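Local coordinates for protein redox-sensing transcriptional repressor rex (Thermoanaerobacter ethanolicus, PDB 3WG9) that probably represses transcription in response to the cellular NADH/NAD(+) balance, working as a homodimer that joins winged-helix DNA-binding and Rossmann-fold domains, at residues B[17-20]-B[21-25]; B[36-39]-B[40-44]; B[72-75]-B[76-79]. All coordinates share one frame; numbering follows the deposited sequence.

Each contact lies along one helix in the winged-helix part of the chain, contacts 2 and 3 running just past its end. Contact 1, on helix 9-27, touches both others: Tyr21 and Tyr18 meet helix 35-42 of contact 2, while His19, Leu22 and Glu23 meet helix 68-78 of contact 3. Contacts 2 and 3 come no nearer than about 7 Å between nearest atoms. Contact 2 is mostly at the surface; contacts 1 and 3 have more buried residues and reach the second subunit. Their polar side chains pair with one another between helices, whereas the side-chain salt bridge and serine bond of contact 2 are local to it, though Met42 O also accepts from Arg17 of contact 1.

Contact 1 of 3, residues B[17-20]-B[21-25]; sequences RYHR and YLEEL
Glu23 N donates to His19 O at 2.9 Å, and Leu22 N to Tyr18 O at 3.0 Å with an almost straight N-H...O angle of 174°. With the bond from Tyr21 N to Arg17 O (3.1 Å), these i to i+4 bonds span about two turns of helix 9-27 in the winged-helix domain. The next bond, from Glu24 N to Arg20 O, is weak at 3.4 Å. One turn apart, His19 and Glu23 approach obliquely: His19 CE1 is 3.7 Å from Glu23 OE2, ring and carboxylate planes 76° apart. Their polar ends are used on helix 68-78 instead, where His19 NE2 bonds to Thr76 OG1 and Glu23 OE2 to Tyr72 OH. Arg20, its chain bent about the CG-CD bond, carries NH2 into a salt bridge with Asp197 of the second subunit. Glu24, a zinc ligand seen crystallographically for this protein though none is bound to this chain here, packs on Asp181 of that subunit, also a ligand of that site. On the buried side, Leu22 swings CG beside its own backbone N (chi1 -79°), which lays Leu22 CD1 3.5 Å from Tyr18 O; both side chains also touch Leu75. Tyr21 CB packs 3.7 Å from Arg17 O.

Contact 2 of 3, residues B[36-39]-B[40-44]; sequences RELS and EKMGV
Arg36 and Glu40 form a salt bridge one helical turn apart, with Arg36 NH2 2.8 Å from Glu40 OE1. Arg36 places CG between its backbone N and carbonyl carbon (chi1 70°), and a bend about CG-CD turns the guanidinium back toward Glu40. The glutamate chain runs extended beside it in the same direction, and Glu40 CG rests 3.3 Å from Arg36 O. The planes of the two charged groups are 62° apart, so they do not meet as a flat, two-bonded pair; OE1 alone makes the close contact. In the backbone of the same turn, Glu40 N bonds to Arg36 O at 2.8 Å. On the inner side, Leu38 and Met42 lie alongside each other, Leu38 CD1 4.0 Å from Met42 CG. Leu38 leans on Tyr21, whereas Met42, folded at both CB-CG and CG-SD, packs on Tyr18. The helix runs to Met42; Gly43 is the first residue out of helical geometry, with a positive phi (71°) that glycine adopts more readily than other residues. Ser39 O takes Gly43 N at 2.9 Å and, weakly, Val44 N at 3.5 Å. Ser39 OG, anti to the backbone N, donates to Val44 O at 2.7 Å from well off the carbonyl plane. Ser39 thus meets both backbone polar atoms of Val44, firmly at O and weakly at N, which probably helps set the chain's path from helix 35-42 toward helix 46-54, within the predicted helix-turn-helix region. The chemistry implies a divided helix end: an exposed flank where opposite charges pair and probably add some stability, an apolar inner flank, and a serine that satisfies backbone atoms where helical bonding stops.

Contact 3 of 3, residues B[72-75]-B[76-79]; sequences YNNL and TKIL
Thr76 N bonds to Tyr72 O at 3.0 Å, opening the last turn of helix 68-78, which follows short strand 66-67 in the winged-helix domain. The threonine sets OG1 anti to its carbonyl carbon (chi1 -65°), and this carries the hydroxyl over one face of the Tyr72 ring, 3.7 Å above the plane and offset toward the rim. His19 of helix 9-27, the main polar partner of that hydroxyl, stacks its ring on Tyr72. A water donates to Asn73 OD1 at 2.9 Å and links weakly to Thr76 OG1. At Lys77, a chain bent beyond CG brings CE obliquely across Asn74, 3.8 Å from Asn74 OD1. Ile78 N then bonds to Asn74 O at 2.9 Å with an N-H...O angle of 163°, while Ile78 CD1 presses against the Asn74 amide, 3.6 Å from ND2. Replacing Asn74 by alanine would probably leave Ile78 CD1 and Lys77 CE without the amide they rest on, opening a gap beside Phe59, which Asn74 also touches. Leu79, just beyond the helix, extends the contact to the dimer interface: its carbonyl O accepts from Ser203 OG of the second subunit, and its side chain packs on Tyr204 there. Leu79 N donates to Leu75 O at 2.9 Å, and the leucine's own branch point, Leu79 CG, packs 3.2 Å from that same Leu75 O.

Contact 1 of 3, residues B[17-20]-B[21-25]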
loop_
_atom_site.group_PDB
_atom_site.type_symbol
_atom_site.label_atom_id
_atom_site.label_comp_id
_atom_site.label_asym_id
_atom_site.label_seq_id
_atom_site.Cartn_x
_atom_site.Cartn_y
_atom_site.Cartn_z
ATOM N N ARG B 17 0.043 11.306 2.663
ATOM C CA ARG B 17 -1.416 11.484 2.729
ATOM C C ARG B 17 -1.760 12.979 2.623
ATOM O O ARG B 17 -2.630 13.371 1.829
ATOM C CB ARG B 17 -1.988 10.902 4.015
ATOM C CG ARG B 17 -1.677 9.401 4.247
ATOM C CD ARG B 17 -2.352 8.926 5.554
ATOM N NE ARG B 17 -3.788 9.209 5.505
ATOM C CZ ARG B 17 -4.495 9.717 6.520
ATOM N NH1 ARG B 17 -3.911 10.013 7.672
ATOM N NH2 ARG B 17 -5.797 9.898 6.384
ATOM N N TYR B 18 -1.012 13.865 3.310
ATOM C CA TYR B 18 -1.342 15.297 3.113
ATOM C C TYR B 18 -1.106 15.715 1.673
ATOM O O TYR B 18 -1.935 16.421 1.065
ATOM C CB TYR B 18 -0.485 16.170 4.018
ATOM C CG TYR B 18 -0.550 15.829 5.492
ATOM C CD1 TYR B 18 -1.718 15.366 6.096
ATOM C CD2 TYR B 18 0.553 16.046 6.294
ATOM C CE1 TYR B 18 -1.771 15.097 7.465
ATOM C CE2 TYR B 18 0.498 15.825 7.657
ATOM C CZ TYR B 18 -0.649 15.333 8.244
ATOM O OH TYR B 18 -0.609 15.069 9.602
ATOM N N HIS B 19 0.016 15.270 1.088
ATOM C CA HIS B 19 0.408 15.679 -0.279
ATOM C C HIS B 19 -0.682 15.231 -1.287
ATOM O O HIS B 19 -1.107 15.962 -2.187
ATOM C CB HIS B 19 1.740 14.953 -0.596
ATOM C CG HIS B 19 2.346 15.317 -1.910
ATOM N ND1 HIS B 19 2.176 14.555 -3.053
ATOM C CD2 HIS B 19 3.128 16.362 -2.267
ATOM C CE1 HIS B 19 2.839 15.109 -4.054
ATOM N NE2 HIS B 19 3.424 16.210 -3.604
ATOM N N ARG B 20 -1.130 14.001 -1.158
ATOM C CA ARG B 20 -2.120 13.439 -2.094
ATOM C C ARG B 20 -3.492 14.167 -2.008
ATOM O O ARG B 20 -4.167 14.388 -3.004
ATOM C CB ARG B 20 -2.318 11.946 -1.713
ATOM C CG ARG B 20 -3.223 11.112 -2.685
ATOM C CD ARG B 20 -3.021 9.571 -2.520
ATOM N NE ARG B 20 -2.912 9.125 -1.138
ATOM C CZ ARG B 20 -3.941 8.947 -0.304
ATOM N NH1 ARG B 20 -5.165 9.227 -0.723
ATOM N NH2 ARG B 20 -3.777 8.521 0.963
ATOM N N TYR B 21 -3.920 14.506 -0.805
ATOM C CA TYR B 21 -5.162 15.234 -0.623
ATOM C C TYR B 21 -5.087 16.677 -1.175
ATOM O O TYR B 21 -6.007 17.082 -1.891
ATOM C CB TYR B 21 -5.652 15.213 0.824
ATOM C CG TYR B 21 -6.945 15.968 1.014
ATOM C CD1 TYR B 21 -8.069 15.650 0.245
ATOM C CD2 TYR B 21 -7.054 16.999 1.941
ATOM C CE1 TYR B 21 -9.260 16.331 0.368
ATOM C CE2 TYR B 21 -8.273 17.696 2.085
ATOM C CZ TYR B 21 -9.369 17.347 1.292
ATOM O OH TYR B 21 -10.585 17.990 1.400
ATOM N N LEU B 22 -4.003 17.403 -0.884
ATOM C CA LEU B 22 -3.691 18.712 -1.475
ATOM C C LEU B 22 -3.577 18.728 -3.006
ATOM O O LEU B 22 -3.932 19.723 -3.668
ATOM C CB LEU B 22 -2.398 19.265 -0.881
ATOM C CG LEU B 22 -2.678 19.873 0.506
ATOM C CD1 LEU B 22 -1.429 19.873 1.363
ATOM C CD2 LEU B 22 -3.264 21.272 0.393
ATOM N N GLU B 23 -3.007 17.663 -3.567
ATOM C CA GLU B 23 -2.944 17.511 -5.009
ATOM C C GLU B 23 -4.347 17.532 -5.630
ATOM O O GLU B 23 -4.590 18.207 -6.630
ATOM C CB GLU B 23 -2.166 16.229 -5.363
ATOM C CG GLU B 23 -1.841 16.090 -6.826
ATOM C CD GLU B 23 -0.915 14.882 -7.056
ATOM O OE1 GLU B 23 -1.427 13.801 -7.406
ATOM O OE2 GLU B 23 0.297 14.983 -6.805
ATOM N N GLU B 24 -5.292 16.843 -5.004
ATOM C CA GLU B 24 -6.653 16.769 -5.496
ATOM C C GLU B 24 -7.331 18.139 -5.433
ATOM O O GLU B 24 -7.954 18.559 -6.402
ATOM C CB GLU B 24 -7.413 15.722 -4.702
ATOM C CG GLU B 24 -8.916 15.576 -4.997
ATOM C CD GLU B 24 -9.558 14.556 -4.051
ATOM O OE1 GLU B 24 -10.601 14.853 -3.418
ATOM O OE2 GLU B 24 -8.966 13.467 -3.885
ATOM N N LEU B 25 -7.142 18.855 -4.327
ATOM C CA LEU B 25 -7.637 20.223 -4.170
ATOM C C LEU B 25 -6.984 21.174 -5.171
ATOM O O LEU B 25 -7.643 22.050 -5.728
ATOM C CB LEU B 25 -7.396 20.732 -2.733
ATOM C CG LEU B 25 -7.958 20.070 -1.467
ATOM C CD1 LEU B 25 -7.381 20.749 -0.233
ATOM C CD2 LEU B 25 -9.486 20.069 -1.389
#

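Contact 2 of 3, residues B[36-39]-B[40-44]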
loop_
_atom_site.group_PDB
_atom_site.type_symbol
_atom_site.label_atom_id
_atom_site.label_comp_id
_atom_site.label_asym_id
_atom_site.label_seq_id
_atom_site.Cartn_x
_atom_site.Cartn_y
_atom_site.Cartn_z
ATOM N N ARG B 36 -9.543 22.982 10.243
ATOM C CA ARG B 36 -10.521 21.990 10.638
ATOM C C ARG B 36 -10.914 21.100 9.429
ATOM O O ARG B 36 -11.060 19.897 9.586
ATOM C CB ARG B 36 -11.738 22.603 11.335
ATOM C CG ARG B 36 -12.634 23.399 10.441
ATOM C CD ARG B 36 -13.973 23.664 11.104
ATOM N NE ARG B 36 -14.490 22.478 11.781
ATOM C CZ ARG B 36 -15.754 22.316 12.156
ATOM N NH1 ARG B 36 -16.660 23.265 11.926
ATOM N NH2 ARG B 36 -16.119 21.195 12.770
ATOM N N GLU B 37 -10.980 21.682 8.236
ATOM C CA GLU B 37 -11.362 20.934 7.015
ATOM C C GLU B 37 -10.292 19.874 6.715
ATOM O O GLU B 37 -10.575 18.700 6.416
ATOM C CB GLU B 37 -11.485 21.878 5.809
ATOM C CG GLU B 37 -12.471 23.042 5.986
ATOM C CD GLU B 37 -12.648 23.938 4.731
ATOM O OE1 GLU B 37 -13.752 23.896 4.147
ATOM O OE2 GLU B 37 -11.725 24.701 4.338
ATOM N N LEU B 38 -9.050 20.319 6.792
ATOM C CA LEU B 38 -7.930 19.429 6.611
ATOM C C LEU B 38 -7.922 18.304 7.627
ATOM O O LEU B 38 -7.818 17.141 7.266
ATOM C CB LEU B 38 -6.605 20.175 6.576
ATOM C CG LEU B 38 -5.394 19.335 6.199
ATOM C CD1 LEU B 38 -5.527 18.709 4.747
ATOM C CD2 LEU B 38 -4.094 20.149 6.328
ATOM N N SER B 39 -8.045 18.655 8.897
ATOM C CA SER B 39 -8.087 17.666 9.972
ATOM C C SER B 39 -9.218 16.661 9.752
ATOM O O SER B 39 -9.025 15.451 9.865
ATOM C CB SER B 39 -8.299 18.377 11.320
ATOM O OG SER B 39 -8.627 17.453 12.333
ATOM N N GLU B 40 -10.413 17.169 9.471
ATOM C CA GLU B 40 -11.573 16.279 9.268
ATOM C C GLU B 40 -11.295 15.280 8.143
ATOM O O GLU B 40 -11.537 14.108 8.293
ATOM C CB GLU B 40 -12.850 17.069 8.999
ATOM C CG GLU B 40 -13.383 17.652 10.306
ATOM C CD GLU B 40 -14.545 18.642 10.140
ATOM O OE1 GLU B 40 -15.067 19.087 11.193
ATOM O OE2 GLU B 40 -14.913 19.006 8.990
ATOM N N LYS B 41 -10.711 15.748 7.055
ATOM C CA LYS B 41 -10.402 14.880 5.930
ATOM C C LYS B 41 -9.348 13.815 6.285
ATOM O O LYS B 41 -9.496 12.644 5.948
ATOM C CB LYS B 41 -9.946 15.698 4.734
ATOM C CG LYS B 41 -9.580 14.805 3.556
ATOM C CD LYS B 41 -10.801 14.326 2.707
ATOM C CE LYS B 41 -10.367 13.065 1.896
ATOM N NZ LYS B 41 -11.124 12.861 0.622
ATOM N N MET B 42 -8.304 14.213 7.010
ATOM C CA MET B 42 -7.195 13.324 7.300
ATOM C C MET B 42 -7.394 12.397 8.477
ATOM O O MET B 42 -6.650 11.426 8.617
ATOM C CB MET B 42 -5.937 14.174 7.538
ATOM C CG MET B 42 -5.613 15.004 6.316
ATOM S SD MET B 42 -5.096 13.964 4.881
ATOM C CE MET B 42 -4.078 12.828 5.750
ATOM N N GLY B 43 -8.343 12.709 9.356
ATOM C CA GLY B 43 -8.497 11.903 10.544
ATOM C C GLY B 43 -7.318 12.144 11.483
ATOM O O GLY B 43 -6.950 11.259 12.252
ATOM N N VAL B 44 -6.713 13.334 11.401
ATOM C CA VAL B 44 -5.554 13.702 12.233
ATOM C C VAL B 44 -5.944 15.072 12.900
ATOM O O VAL B 44 -6.445 15.936 12.220
ATOM C CB VAL B 44 -4.278 13.874 11.319
ATOM C CG1 VAL B 44 -3.100 14.283 12.128
ATOM C CG2 VAL B 44 -3.919 12.542 10.557
#

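Contact 3 of 3, residues B[72-75]-B[76-79]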
loop_
_atom_site.group_PDB
_atom_site.type_symbol
_atom_site.label_atom_id
_atom_site.label_comp_id
_atom_site.label_asym_id
_atom_site.label_seq_id
_atom_site.Cartn_x
_atom_site.Cartn_y
_atom_site.Cartn_z
ATOM N N TYR B 72 0.997 22.411 -0.768
ATOM C CA TYR B 72 1.307 21.327 -1.693
ATOM C C TYR B 72 2.768 21.360 -2.139
ATOM O O TYR B 72 3.465 20.327 -2.110
ATOM C CB TYR B 72 0.378 21.344 -2.911
ATOM C CG TYR B 72 0.742 20.294 -3.915
ATOM C CD1 TYR B 72 0.377 18.955 -3.691
ATOM C CD2 TYR B 72 1.485 20.610 -5.062
ATOM C CE1 TYR B 72 0.712 17.964 -4.602
ATOM C CE2 TYR B 72 1.838 19.594 -5.987
ATOM C CZ TYR B 72 1.417 18.291 -5.740
ATOM O OH TYR B 72 1.724 17.252 -6.595
ATOM N N ASN B 73 3.240 22.531 -2.575
ATOM C CA ASN B 73 4.617 22.635 -3.040
ATOM C C ASN B 73 5.633 22.379 -1.928
ATOM O O ASN B 73 6.681 21.773 -2.179
ATOM C CB ASN B 73 4.896 23.979 -3.755
ATOM C CG ASN B 73 4.177 24.094 -5.091
ATOM O OD1 ASN B 73 3.874 23.104 -5.744
ATOM N ND2 ASN B 73 3.897 25.321 -5.503
ATOM N N ASN B 74 5.326 22.819 -0.714
ATOM C CA ASN B 74 6.140 22.527 0.473
ATOM C C ASN B 74 6.229 20.998 0.684
ATOM O O ASN B 74 7.320 20.459 0.833
ATOM C CB ASN B 74 5.519 23.200 1.714
ATOM C CG ASN B 74 6.349 23.032 3.015
ATOM O OD1 ASN B 74 7.576 23.075 3.018
ATOM N ND2 ASN B 74 5.643 22.888 4.141
ATOM N N LEU B 75 5.089 20.319 0.676
ATOM C CA LEU B 75 5.093 18.864 0.849
ATOM C C LEU B 75 5.875 18.109 -0.246
ATOM O O LEU B 75 6.586 17.143 0.019
ATOM C CB LEU B 75 3.667 18.391 0.959
ATOM C CG LEU B 75 3.074 18.772 2.310
ATOM C CD1 LEU B 75 1.559 18.674 2.200
ATOM C CD2 LEU B 75 3.644 17.823 3.395
ATOM N N THR B 76 5.802 18.597 -1.470
ATOM C CA THR B 76 6.559 18.008 -2.554
ATOM C C THR B 76 8.044 18.044 -2.248
ATOM O O THR B 76 8.764 17.050 -2.444
ATOM C CB THR B 76 6.322 18.768 -3.887
ATOM O OG1 THR B 76 4.955 18.598 -4.262
ATOM C CG2 THR B 76 7.216 18.185 -5.002
ATOM N N LYS B 77 8.512 19.211 -1.799
ATOM C CA LYS B 77 9.902 19.403 -1.399
ATOM C C LYS B 77 10.276 18.512 -0.217
ATOM O O LYS B 77 11.342 17.899 -0.197
ATOM C CB LYS B 77 10.129 20.887 -1.005
ATOM C CG LYS B 77 11.502 21.177 -0.343
ATOM C CD LYS B 77 11.761 22.647 0.116
ATOM C CE LYS B 77 10.977 22.962 1.390
ATOM N NZ LYS B 77 11.735 23.661 2.468
ATOM N N ILE B 78 9.432 18.503 0.819
ATOM C CA ILE B 78 9.727 17.719 2.034
ATOM C C ILE B 78 9.839 16.223 1.658
ATOM O O ILE B 78 10.687 15.492 2.203
ATOM C CB ILE B 78 8.590 17.908 3.076
ATOM C CG1 ILE B 78 8.715 19.290 3.721
ATOM C CG2 ILE B 78 8.644 16.868 4.192
ATOM C CD1 ILE B 78 7.345 19.671 4.390
ATOM N N LEU B 79 9.021 15.794 0.717
ATOM C CA LEU B 79 8.993 14.349 0.333
ATOM C C LEU B 79 10.090 13.981 -0.657
ATOM O O LEU B 79 10.157 12.816 -1.078
ATOM C CB LEU B 79 7.635 13.973 -0.287
ATOM C CG LEU B 79 6.556 14.014 0.784
ATOM C CD1 LEU B 79 5.199 14.008 0.103
ATOM C CD2 LEU B 79 6.738 12.824 1.722
HETATM O O HOH W 1 5.831 21.060 -6.446
#